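Local coordinates for protein tRNA (adenine(22)-N(1))-methyltransferase (Bacillus subtilis, PDB 6Q56) that catalyses the S-adenosyl-L-methionine-dependent methylation of adenosine 22 in tRNA at N1, giving N(1)-methyladenosine, at residues Q11-Y16 against Y153-A158; A21-I26 against H41-A46; L33-V38 against S70-R75. The protein carries 2 engineered substitutions. All blocks are in the same frame, centred on the assembly; numbering follows the deposited sequence.

Interaction 1: Q11-Y16 against Y153-A158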
ATOM      1  N   GLN A  11       5.420   2.981  11.364  1.00 36.43           N
ATOM      2  CA  GLN A  11       4.822   3.772  12.419  1.00 38.99           C
ATOM      3  C   GLN A  11       3.574   4.386  11.829  1.00 38.45           C
ATOM      4  O   GLN A  11       2.508   4.368  12.430  1.00 37.54           O
ATOM      5  CB  GLN A  11       5.770   4.866  12.887  1.00 51.21           C
ATOM      6  CG  GLN A  11       5.273   5.612  14.106  1.00 49.78           C
ATOM      7  CD  GLN A  11       4.954   4.676  15.241  1.00 62.31           C
ATOM      8  OE1 GLN A  11       5.766   3.836  15.605  1.00 63.61           O
ATOM      9  NE2 GLN A  11       3.764   4.813  15.807  1.00 67.77           N
ATOM     10  N   THR A  12       3.736   4.929  10.631  1.00 34.23           N
ATOM     11  CA  THR A  12       2.654   5.555   9.899  1.00 34.78           C
ATOM     12  C   THR A  12       1.525   4.564   9.695  1.00 34.35           C
ATOM     13  O   THR A  12       0.370   4.893   9.896  1.00 38.77           O
ATOM     14  CB  THR A  12       3.138   6.088   8.538  1.00 37.90           C
ATOM     15  OG1 THR A  12       4.005   7.205   8.743  1.00 41.55           O
ATOM     16  CG2 THR A  12       1.974   6.526   7.677  1.00 34.88           C
ATOM     17  N   VAL A  13       1.867   3.347   9.301  1.00 34.70           N
ATOM     18  CA  VAL A  13       0.873   2.312   9.074  1.00 39.00           C
ATOM     19  C   VAL A  13       0.096   2.017  10.349  1.00 34.51           C
ATOM     20  O   VAL A  13      -1.119   1.959  10.343  1.00 32.98           O
ATOM     21  CB  VAL A  13       1.529   1.018   8.552  1.00 29.98           C
ATOM     22  CG1 VAL A  13       0.535  -0.124   8.519  1.00 26.87           C
ATOM     23  CG2 VAL A  13       2.126   1.242   7.178  1.00 28.33           C
ATOM     24  N   ALA A  14       0.821   1.828  11.438  1.00 37.29           N
ATOM     25  CA  ALA A  14       0.217   1.519  12.726  1.00 41.42           C
ATOM     26  C   ALA A  14      -0.825   2.541  13.178  1.00 40.04           C
ATOM     27  O   ALA A  14      -1.820   2.177  13.779  1.00 39.07           O
ATOM     28  CB  ALA A  14       1.296   1.369  13.790  1.00 40.03           C
ATOM     29  N   GLU A  15      -0.591   3.814  12.896  1.00 39.71           N
ATOM     30  CA  GLU A  15      -1.506   4.867  13.313  1.00 42.31           C
ATOM     31  C   GLU A  15      -2.911   4.751  12.738  1.00 42.34           C
ATOM     32  O   GLU A  15      -3.834   5.356  13.260  1.00 39.46           O
ATOM     33  CB  GLU A  15      -0.941   6.240  12.967  1.00 39.50           C
ATOM     34  CG  GLU A  15       0.399   6.559  13.605  1.00 53.72           C
ATOM     35  CD  GLU A  15       0.406   6.394  15.111  1.00 64.73           C
ATOM     36  OE1 GLU A  15      -0.631   6.640  15.751  1.00 64.28           O
ATOM     37  OE2 GLU A  15       1.459   6.019  15.658  1.00 68.69           O
ATOM     38  N   TYR A  16      -3.076   3.990  11.663  1.00 39.34           N
ATOM     39  CA  TYR A  16      -4.389   3.841  11.051  1.00 36.16           C
ATOM     40  C   TYR A  16      -5.121   2.612  11.533  1.00 33.84           C
ATOM     41  O   TYR A  16      -6.207   2.318  11.066  1.00 35.30           O
ATOM     42  CB  TYR A  16      -4.286   3.821   9.533  1.00 34.60           C
ATOM     43  CG  TYR A  16      -3.924   5.157   8.959  1.00 34.12           C
ATOM     44  CD1 TYR A  16      -4.893   6.110   8.711  1.00 36.42           C
ATOM     45  CD2 TYR A  16      -2.610   5.478   8.693  1.00 34.90           C
ATOM     46  CE1 TYR A  16      -4.562   7.342   8.197  1.00 35.18           C
ATOM     47  CE2 TYR A  16      -2.271   6.703   8.181  1.00 36.95           C
ATOM     48  CZ  TYR A  16      -3.250   7.631   7.932  1.00 33.61           C
ATOM     49  OH  TYR A  16      -2.900   8.851   7.427  1.00 37.89           O
ATOM     50  N   TYR A 153       7.830   6.701   0.500  1.00 38.35           N
ATOM     51  CA  TYR A 153       6.931   5.594   0.710  1.00 32.57           C
ATOM     52  C   TYR A 153       5.526   6.122   0.864  1.00 32.08           C
ATOM     53  O   TYR A 153       5.306   7.151   1.480  1.00 35.56           O
ATOM     54  CB  TYR A 153       7.345   4.792   1.941  1.00 39.53           C
ATOM     55  CG  TYR A 153       7.211   5.550   3.235  1.00 50.69           C
ATOM     56  CD1 TYR A 153       6.008   5.582   3.918  1.00 52.20           C
ATOM     57  CD2 TYR A 153       8.285   6.234   3.777  1.00 61.15           C
ATOM     58  CE1 TYR A 153       5.880   6.276   5.101  1.00 57.17           C
ATOM     59  CE2 TYR A 153       8.165   6.931   4.963  1.00 43.53           C
ATOM     60  CZ  TYR A 153       6.961   6.949   5.617  1.00 51.09           C
ATOM     61  OH  TYR A 153       6.838   7.634   6.788  1.00 51.70           O
ATOM     62  N   GLU A 154       4.582   5.404   0.282  1.00 26.88           N
ATOM     63  CA  GLU A 154       3.190   5.775   0.341  1.00 29.74           C
ATOM     64  C   GLU A 154       2.422   4.812   1.221  1.00 30.39           C
ATOM     65  O   GLU A 154       2.782   3.653   1.347  1.00 34.05           O
ATOM     66  CB  GLU A 154       2.588   5.751  -1.050  1.00 27.31           C
ATOM     67  CG  GLU A 154       3.047   6.871  -1.949  1.00 32.41           C
ATOM     68  CD  GLU A 154       2.951   6.501  -3.407  1.00 28.90           C
ATOM     69  OE1 GLU A 154       3.213   5.335  -3.730  1.00 30.31           O
ATOM     70  OE2 GLU A 154       2.620   7.373  -4.220  1.00 38.62           O
ATOM     71  N   VAL A 155       1.353   5.309   1.819  1.00 26.85           N
ATOM     72  CA  VAL A 155       0.501   4.507   2.672  1.00 32.89           C
ATOM     73  C   VAL A 155      -0.940   4.828   2.320  1.00 35.42           C
ATOM     74  O   VAL A 155      -1.371   5.968   2.410  1.00 26.93           O
ATOM     75  CB  VAL A 155       0.754   4.776   4.161  1.00 40.54           C
ATOM     76  CG1 VAL A 155      -0.240   4.014   5.015  1.00 31.99           C
ATOM     77  CG2 VAL A 155       2.166   4.385   4.532  1.00 28.59           C
ATOM     78  N   LEU A 156      -1.673   3.808   1.903  1.00 35.33           N
ATOM     79  CA  LEU A 156      -3.059   3.972   1.514  1.00 30.54           C
ATOM     80  C   LEU A 156      -3.980   3.346   2.539  1.00 29.45           C
ATOM     81  O   LEU A 156      -3.748   2.245   3.006  1.00 33.82           O
ATOM     82  CB  LEU A 156      -3.304   3.345   0.145  1.00 33.70           C
ATOM     83  CG  LEU A 156      -2.752   4.102  -1.058  1.00 37.16           C
ATOM     84  CD1 LEU A 156      -1.253   4.304  -0.951  1.00 31.49           C
ATOM     85  CD2 LEU A 156      -3.105   3.379  -2.338  1.00 31.19           C
ATOM     86  N   VAL A 157      -5.036   4.063   2.881  1.00 31.36           N
ATOM     87  CA  VAL A 157      -5.997   3.586   3.847  1.00 30.66           C
ATOM     88  C   VAL A 157      -7.356   3.544   3.201  1.00 33.13           C
ATOM     89  O   VAL A 157      -7.813   4.528   2.646  1.00 32.44           O
ATOM     90  CB  VAL A 157      -6.062   4.494   5.072  1.00 37.58           C
ATOM     91  CG1 VAL A 157      -7.105   3.989   6.044  1.00 30.36           C
ATOM     92  CG2 VAL A 157      -4.695   4.599   5.716  1.00 34.37           C
ATOM     93  N   ALA A 158      -7.993   2.389   3.271  1.00 31.19           N
ATOM     94  CA  ALA A 158      -9.294   2.223   2.671  1.00 28.38           C
ATOM     95  C   ALA A 158     -10.246   1.421   3.537  1.00 32.62           C
ATOM     96  O   ALA A 158      -9.842   0.588   4.328  1.00 26.79           O
ATOM     97  CB  ALA A 158      -9.154   1.569   1.314  1.00 28.93           C
TER
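Val157 meets Tyr16 through a single methyl group laid over one face of the phenol ring, the tight end of the contact between helix 8-14, with the turn that follows it, and strand 151-159. Val157 CG2 sits 3.5 Å from the centroid of the Tyr16 ring, 18° off its normal, a CH-pi contact displaced toward the CG and CD1 side of the ring. With CG anti to the carbonyl carbon (chi1 -71°), beside the backbone N, Tyr16 CG lies 3.4 Å from Val157 CG2, while the hydroxyl is hydrogen-bonded to Asp142 on the neighbouring strand 139-148. One turn back, the fit is slacker. Thr12 CG2 touches Val155 CG2 at 3.8 Å, and the same valine methyl reaches Val13 CG2 at 4.1 Å, so Val155 is shared by two helix residues. Thr12 OG1 lies 3.5 Å from Tyr153 OH, near the plane of that ring, and it is hydrogen-bonded to the carbonyl of Lys8. On the solvent side, Gln11 NE2 donates to OE2 of the exposed Glu15 at 2.6 Å, with the carboxylate oxygen in the amide plane, and also bonds Tyr36 OH. Thr12 and Val13 of the helix, and Tyr16 just after it, face Tyr153, Val155 and Val157, every second residue of one strand: a helix covering one face of the sheet in the Rossmann-like, class I S-adenosylmethionine-dependent methyltransferase fold.

Interaction 2: A21-I26 against H41-A46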
ATOM      1  N   ALA A  21      -8.958  -2.957  17.469  1.00 46.64           N
ATOM      2  CA  ALA A  21      -9.073  -3.783  16.285  1.00 44.35           C
ATOM      3  C   ALA A  21      -8.209  -5.032  16.324  1.00 41.72           C
ATOM      4  O   ALA A  21      -7.175  -5.073  16.969  1.00 41.68           O
ATOM      5  CB  ALA A  21      -8.723  -2.969  15.053  1.00 47.63           C
ATOM      6  N   VAL A  22      -8.653  -6.048  15.606  1.00 43.69           N
ATOM      7  CA  VAL A  22      -7.895  -7.265  15.464  1.00 45.25           C
ATOM      8  C   VAL A  22      -7.280  -7.043  14.097  1.00 40.15           C
ATOM      9  O   VAL A  22      -7.992  -6.869  13.121  1.00 37.39           O
ATOM     10  CB  VAL A  22      -8.763  -8.518  15.454  1.00 41.03           C
ATOM     11  CG1 VAL A  22      -7.930  -9.715  15.063  1.00 35.45           C
ATOM     12  CG2 VAL A  22      -9.394  -8.727  16.810  1.00 42.39           C
ATOM     13  N   MET A  23      -5.961  -7.020  14.034  1.00 35.40           N
ATOM     14  CA  MET A  23      -5.275  -6.766  12.786  1.00 38.22           C
ATOM     15  C   MET A  23      -4.517  -7.957  12.263  1.00 35.87           C
ATOM     16  O   MET A  23      -4.061  -8.800  13.019  1.00 39.10           O
ATOM     17  CB  MET A  23      -4.266  -5.653  12.996  1.00 36.89           C
ATOM     18  CG  MET A  23      -3.394  -5.904  14.204  1.00 45.31           C
ATOM     19  SD  MET A  23      -1.846  -5.013  14.176  1.00 50.10           S
ATOM     20  CE  MET A  23      -1.282  -5.440  12.540  1.00 38.40           C
ATOM     21  N   ALA A  24      -4.381  -7.996  10.951  1.00 36.81           N
ATOM     22  CA  ALA A  24      -3.641  -9.037  10.287  1.00 30.48           C
ATOM     23  C   ALA A  24      -2.569  -8.347   9.482  1.00 29.62           C
ATOM     24  O   ALA A  24      -2.856  -7.540   8.616  1.00 39.28           O
ATOM     25  CB  ALA A  24      -4.535  -9.864   9.393  1.00 29.75           C
ATOM     26  N   ASP A  25      -1.325  -8.671   9.785  1.00 33.97           N
ATOM     27  CA  ASP A  25      -0.193  -8.103   9.090  1.00 26.01           C
ATOM     28  C   ASP A  25       0.325  -9.158   8.137  1.00 28.11           C
ATOM     29  O   ASP A  25       0.883 -10.159   8.551  1.00 32.99           O
ATOM     30  CB  ASP A  25       0.890  -7.679  10.074  1.00 37.38           C
ATOM     31  CG  ASP A  25       1.999  -6.884   9.417  1.00 31.02           C
ATOM     32  OD1 ASP A  25       1.787  -6.371   8.309  1.00 27.17           O
ATOM     33  OD2 ASP A  25       3.074  -6.772  10.020  1.00 26.60           O
ATOM     34  N   ILE A  26       0.120  -8.921   6.853  1.00 27.35           N
ATOM     35  CA  ILE A  26       0.544  -9.840   5.825  1.00 26.49           C
ATOM     36  C   ILE A  26       2.004  -9.595   5.475  1.00 31.48           C
ATOM     37  O   ILE A  26       2.413  -8.465   5.252  1.00 30.89           O
ATOM     38  CB  ILE A  26      -0.338  -9.686   4.585  1.00 28.54           C
ATOM     39  CG1 ILE A  26      -1.801  -9.584   5.005  1.00 36.94           C
ATOM     40  CG2 ILE A  26      -0.123 -10.839   3.626  1.00 26.14           C
ATOM     41  CD1 ILE A  26      -2.290 -10.751   5.828  1.00 26.10           C
ATOM     42  N   HIS A  41      -1.599  -1.407  22.794  1.00 50.61           N
ATOM     43  CA  HIS A  41      -3.048  -1.519  22.862  1.00 48.70           C
ATOM     44  C   HIS A  41      -3.781  -0.908  21.683  1.00 51.97           C
ATOM     45  O   HIS A  41      -4.969  -0.635  21.759  1.00 43.19           O
ATOM     46  CB  HIS A  41      -3.527  -0.926  24.178  1.00 48.62           C
ATOM     47  CG  HIS A  41      -2.645  -1.282  25.329  1.00 53.41           C
ATOM     48  ND1 HIS A  41      -1.827  -0.366  25.953  1.00 52.35           N
ATOM     49  CD2 HIS A  41      -2.409  -2.469  25.933  1.00 47.00           C
ATOM     50  CE1 HIS A  41      -1.143  -0.970  26.907  1.00 59.46           C
ATOM     51  NE2 HIS A  41      -1.481  -2.246  26.917  1.00 61.86           N
ATOM     52  N   LYS A  42      -3.069  -0.717  20.584  1.00 47.77           N
ATOM     53  CA  LYS A  42      -3.673  -0.178  19.387  1.00 45.30           C
ATOM     54  C   LYS A  42      -4.531  -1.269  18.786  1.00 49.34           C
ATOM     55  O   LYS A  42      -5.555  -1.005  18.172  1.00 62.14           O
ATOM     56  CB  LYS A  42      -2.609   0.255  18.393  1.00 55.47           C
ATOM     57  CG  LYS A  42      -1.799   1.462  18.833  1.00 67.03           C
ATOM     58  CD  LYS A  42      -1.044   2.078  17.668  1.00 61.57           C
ATOM     59  CE  LYS A  42      -1.987   2.409  16.524  1.00 64.64           C
ATOM     60  NZ  LYS A  42      -3.083   3.337  16.916  1.00 52.31           N
ATOM     61  N   ALA A  43      -4.100  -2.506  18.976  1.00 48.87           N
ATOM     62  CA  ALA A  43      -4.825  -3.661  18.474  1.00 47.22           C
ATOM     63  C   ALA A  43      -5.121  -4.591  19.635  1.00 45.35           C
ATOM     64  O   ALA A  43      -4.337  -4.693  20.565  1.00 43.71           O
ATOM     65  CB  ALA A  43      -4.014  -4.380  17.416  1.00 41.97           C
ATOM     66  N   SER A  44      -6.265  -5.255  19.584  1.00 43.22           N
ATOM     67  CA  SER A  44      -6.665  -6.162  20.650  1.00 40.99           C
ATOM     68  C   SER A  44      -5.994  -7.503  20.468  1.00 45.96           C
ATOM     69  O   SER A  44      -5.621  -8.163  21.425  1.00 50.88           O
ATOM     70  CB  SER A  44      -8.178  -6.334  20.661  1.00 32.47           C
ATOM     71  OG  SER A  44      -8.652  -6.788  19.415  1.00 43.66           O
ATOM     72  N   GLY A  45      -5.851  -7.888  19.214  1.00 48.43           N
ATOM     73  CA  GLY A  45      -5.218  -9.134  18.851  1.00 34.38           C
ATOM     74  C   GLY A  45      -4.636  -8.989  17.467  1.00 45.47           C
ATOM     75  O   GLY A  45      -4.938  -8.021  16.779  1.00 42.70           O
ATOM     76  N   ALA A  46      -3.816  -9.936  17.049  1.00 33.03           N
ATOM     77  CA  ALA A  46      -3.222  -9.832  15.742  1.00 35.57           C
ATOM     78  C   ALA A  46      -2.815 -11.159  15.152  1.00 38.41           C
ATOM     79  O   ALA A  46      -2.599 -12.138  15.852  1.00 40.51           O
ATOM     80  CB  ALA A  46      -2.019  -8.913  15.804  1.00 32.83           C
TER
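Ala21 and Met23 are joined to the segment 41-46 by two backbone hydrogen bonds that run in opposite senses. Ser44 N donates to Ala21 O at 2.8 Å, from above the carbonyl plane, and Met23 N donates to Gly45 O at 3.1 Å with an N-H...O angle of 158°. Two CA-H...O contacts supplement them: Val22 CA lies 3.3 Å from Gly45 O, and Ala46 CA 3.0 Å from Met23 O. The strands are parallel, with Met23 paired to Ala46. On the face that carries Met23, its CG rests on Ala43 CB at 3.6 Å and on Ala46 CB at 3.7 Å; a chi1 of 50° puts CG between the backbone N and carbonyl carbon. On the opposite face, Val22 CG2 touches Ser44 OG at 3.3 Å. That hydroxyl is held by the carbonyl of Gly20, the residue before Ala21, and the chain turns a corner at Ser44. Further out, Ala37 of helix 32-39 packs against both Met23 and Ala43. The contact pairs the two strands of a beta-alpha-beta unit: strand 21-26, helix 32-39, strand 43-50, with strand 90-96 bonded to the other edge of strand 21-26.

Interaction 3: L33-V38 against S70-R75. Engineered in segment 33-38: Ser35 (natural residue Cys).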
ATOM      1  N   LEU A  33       5.496  -4.920  13.785  1.00 24.72           N
ATOM      2  CA  LEU A  33       4.335  -4.058  13.686  1.00 33.58           C
ATOM      3  C   LEU A  33       3.199  -4.583  14.551  1.00 34.31           C
ATOM      4  O   LEU A  33       2.684  -3.866  15.396  1.00 38.84           O
ATOM      5  CB  LEU A  33       3.882  -3.934  12.234  1.00 30.22           C
ATOM      6  CG  LEU A  33       2.514  -3.311  11.991  1.00 30.37           C
ATOM      7  CD1 LEU A  33       2.470  -1.882  12.482  1.00 25.36           C
ATOM      8  CD2 LEU A  33       2.165  -3.371  10.523  1.00 35.22           C
ATOM      9  N   PRO A  34       2.816  -5.839  14.366  1.00 31.45           N
ATOM     10  CA  PRO A  34       1.728  -6.400  15.170  1.00 39.81           C
ATOM     11  C   PRO A  34       2.070  -6.464  16.653  1.00 36.23           C
ATOM     12  O   PRO A  34       1.203  -6.243  17.482  1.00 40.00           O
ATOM     13  CB  PRO A  34       1.520  -7.803  14.583  1.00 41.84           C
ATOM     14  CG  PRO A  34       2.597  -8.012  13.584  1.00 36.83           C
ATOM     15  CD  PRO A  34       3.121  -6.673  13.199  1.00 30.07           C
ATOM     16  N   SER A  35       3.318  -6.756  16.985  1.00 37.49           N
ATOM     17  CA  SER A  35       3.719  -6.819  18.379  1.00 38.83           C
ATOM     18  C   SER A  35       3.580  -5.430  18.967  1.00 34.76           C
ATOM     19  O   SER A  35       3.083  -5.243  20.066  1.00 38.02           O
ATOM     20  CB  SER A  35       5.163  -7.296  18.503  1.00 28.97           C
ATOM     21  OG  SER A  35       5.286  -8.679  18.250  1.00 33.32           O
ATOM     22  N   TYR A  36       4.031  -4.459  18.194  1.00 39.59           N
ATOM     23  CA  TYR A  36       3.982  -3.060  18.581  1.00 37.64           C
ATOM     24  C   TYR A  36       2.549  -2.591  18.769  1.00 36.88           C
ATOM     25  O   TYR A  36       2.259  -1.847  19.692  1.00 40.65           O
ATOM     26  CB  TYR A  36       4.675  -2.201  17.523  1.00 37.45           C
ATOM     27  CG  TYR A  36       4.530  -0.714  17.714  1.00 36.76           C
ATOM     28  CD1 TYR A  36       3.382  -0.058  17.322  1.00 44.94           C
ATOM     29  CD2 TYR A  36       5.547   0.031  18.269  1.00 34.63           C
ATOM     30  CE1 TYR A  36       3.248   1.299  17.483  1.00 40.76           C
ATOM     31  CE2 TYR A  36       5.423   1.390  18.434  1.00 48.15           C
ATOM     32  CZ  TYR A  36       4.273   2.017  18.039  1.00 41.01           C
ATOM     33  OH  TYR A  36       4.144   3.365  18.209  1.00 46.87           O
ATOM     34  N   ALA A  37       1.661  -3.022  17.884  1.00 32.92           N
ATOM     35  CA  ALA A  37       0.264  -2.614  17.940  1.00 42.47           C
ATOM     36  C   ALA A  37      -0.471  -3.174  19.145  1.00 37.95           C
ATOM     37  O   ALA A  37      -1.228  -2.470  19.796  1.00 40.62           O
ATOM     38  CB  ALA A  37      -0.451  -3.005  16.661  1.00 42.67           C
ATOM     39  N   VAL A  38      -0.234  -4.442  19.430  1.00 36.70           N
ATOM     40  CA  VAL A  38      -0.861  -5.111  20.552  1.00 40.54           C
ATOM     41  C   VAL A  38      -0.306  -4.596  21.874  1.00 38.01           C
ATOM     42  O   VAL A  38      -1.051  -4.348  22.807  1.00 38.96           O
ATOM     43  CB  VAL A  38      -0.676  -6.629  20.443  1.00 32.36           C
ATOM     44  CG1 VAL A  38      -1.141  -7.326  21.703  1.00 38.05           C
ATOM     45  CG2 VAL A  38      -1.427  -7.145  19.239  1.00 31.02           C
ATOM     46  N   SER A  70      -0.293 -15.176  23.435  1.00 40.19           N
ATOM     47  CA  SER A  70      -1.697 -15.114  23.849  1.00 44.01           C
ATOM     48  C   SER A  70      -2.586 -14.188  23.022  1.00 38.93           C
ATOM     49  O   SER A  70      -3.791 -14.382  22.958  1.00 36.21           O
ATOM     50  CB  SER A  70      -1.787 -14.676  25.306  1.00 34.49           C
ATOM     51  OG  SER A  70      -1.580 -13.287  25.405  1.00 43.16           O
ATOM     52  N   HIS A  71      -1.993 -13.181  22.401  1.00 34.81           N
ATOM     53  CA  HIS A  71      -2.754 -12.231  21.607  1.00 33.55           C
ATOM     54  C   HIS A  71      -2.328 -12.201  20.151  1.00 34.01           C
ATOM     55  O   HIS A  71      -2.979 -11.574  19.340  1.00 40.21           O
ATOM     56  CB  HIS A  71      -2.595 -10.823  22.175  1.00 29.71           C
ATOM     57  CG  HIS A  71      -3.182 -10.641  23.537  1.00 45.66           C
ATOM     58  ND1 HIS A  71      -2.483 -10.916  24.689  1.00 40.34           N
ATOM     59  CD2 HIS A  71      -4.397 -10.198  23.931  1.00 40.55           C
ATOM     60  CE1 HIS A  71      -3.243 -10.658  25.734  1.00 45.08           C
ATOM     61  NE2 HIS A  71      -4.409 -10.220  25.302  1.00 46.92           N
ATOM     62  N   ILE A  72      -1.230 -12.866  19.824  1.00 37.47           N
ATOM     63  CA  ILE A  72      -0.736 -12.871  18.456  1.00 32.33           C
ATOM     64  C   ILE A  72      -0.565 -14.267  17.897  1.00 27.74           C
ATOM     65  O   ILE A  72       0.057 -15.120  18.498  1.00 35.03           O
ATOM     66  CB  ILE A  72       0.602 -12.133  18.348  1.00 35.38           C
ATOM     67  CG1 ILE A  72       0.435 -10.689  18.807  1.00 36.32           C
ATOM     68  CG2 ILE A  72       1.114 -12.176  16.922  1.00 40.29           C
ATOM     69  CD1 ILE A  72       1.629  -9.814  18.547  1.00 32.82           C
ATOM     70  N   SER A  73      -1.132 -14.473  16.723  1.00 29.85           N
ATOM     71  CA  SER A  73      -1.065 -15.745  16.046  1.00 28.55           C
ATOM     72  C   SER A  73      -0.248 -15.630  14.776  1.00 29.00           C
ATOM     73  O   SER A  73      -0.687 -15.031  13.807  1.00 31.64           O
ATOM     74  CB  SER A  73      -2.472 -16.230  15.708  1.00 30.06           C
ATOM     75  OG  SER A  73      -2.441 -17.403  14.931  1.00 32.52           O
ATOM     76  N   VAL A  74       0.943 -16.212  14.794  1.00 28.28           N
ATOM     77  CA  VAL A  74       1.818 -16.204  13.642  1.00 31.20           C
ATOM     78  C   VAL A  74       1.454 -17.406  12.790  1.00 30.12           C
ATOM     79  O   VAL A  74       1.554 -18.541  13.229  1.00 34.25           O
ATOM     80  CB  VAL A  74       3.300 -16.282  14.044  1.00 41.30           C
ATOM     81  CG1 VAL A  74       4.186 -16.202  12.816  1.00 28.30           C
ATOM     82  CG2 VAL A  74       3.647 -15.177  15.017  1.00 33.15           C
ATOM     83  N   ARG A  75       1.025 -17.143  11.567  1.00 34.01           N
ATOM     84  CA  ARG A  75       0.620 -18.201  10.665  1.00 33.44           C
ATOM     85  C   ARG A  75       1.409 -18.190   9.377  1.00 34.19           C
ATOM     86  O   ARG A  75       1.878 -17.160   8.934  1.00 31.02           O
ATOM     87  CB  ARG A  75      -0.865 -18.067  10.363  1.00 26.97           C
ATOM     88  CG  ARG A  75      -1.706 -17.948  11.611  1.00 30.04           C
ATOM     89  CD  ARG A  75      -3.162 -17.695  11.303  1.00 32.71           C
ATOM     90  NE  ARG A  75      -3.926 -17.423  12.502  1.00 29.53           N
ATOM     91  CZ  ARG A  75      -5.209 -17.100  12.503  1.00 40.21           C
ATOM     92  NH1 ARG A  75      -5.872 -17.009  11.362  1.00 35.00           N
ATOM     93  NH2 ARG A  75      -5.830 -16.862  13.642  1.00 35.13           N
TER
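The side chains of Val38 and Ile72 pass alongside one another, pointing opposite ways, with Val38 CG2 coming within 4.0 Å of Ile72 CG1. Ile72 points from its strand toward helix 32-39. Its CG1 is anti to the carbonyl carbon (chi1 -59°), and an extended chi2 of -171° carries CD1 onto the helix backbone. There the methyl touches main-chain as well as side-chain atoms: Ile72 CD1 is 3.7 Å from Ser35 CA and 3.8 Å from Pro34 O, with Pro34 CB a looser neighbour at 4.4 Å. Ile72 thus meets residues one turn apart on the helix: CD1 reaches Pro34, Ser35 and Val38, and CG1 lies beside Val38. Ser35, an engineered residue that is cysteine in the natural protein, also brings OG to 3.8 Å from Ile72 CD1, while that hydroxyl is hydrogen-bonded to the carbonyl of Ala31 one turn earlier. The other branch of Val38 serves a second partner. Val38 CG1 meets His71 CB at 3.8 Å, so the histidine contributes its methylene here, at the exposed end of the contact. No hydrogen bond crosses between the segments; the joint rests on van der Waals contacts, most of them apolar. The axes of helix segment 33-38 and strand segment 72-75 approach to 10.0 Å and run nearly antiparallel, at 169°. Strand 72-76 forms one outer margin of the sheet beside strand 43-50, whose Ala46 touches both Pro34 and Val38. Val63 of helix 53-65 also packs on Ile72, so the isoleucine meets two helices.

All three contacts are built on one mixed seven-stranded sheet. Interactions 2 and 3 have centres about 7 Å apart: interaction 2 pairs the strands of the unit 21-26, 32-39, 43-50, and interaction 3 joins its helix 32-39 to strand 72-76, the neighbour of strand 43-50. Ala46 of interaction 2 is tied by probable backbone hydrogen bonds to His71 and Ser73 of interaction 3. Their segments alternate along the chain, and both contacts are nested in the long loop closed by interaction 1, whose centre is about 14 and 18 Å from theirs. Gln11 and Tyr36 probably hydrogen-bond, joining helix 8-14 to helix 32-39. Neighbouring helices thereby connect the sheet's parallel margin with its antiparallel strands.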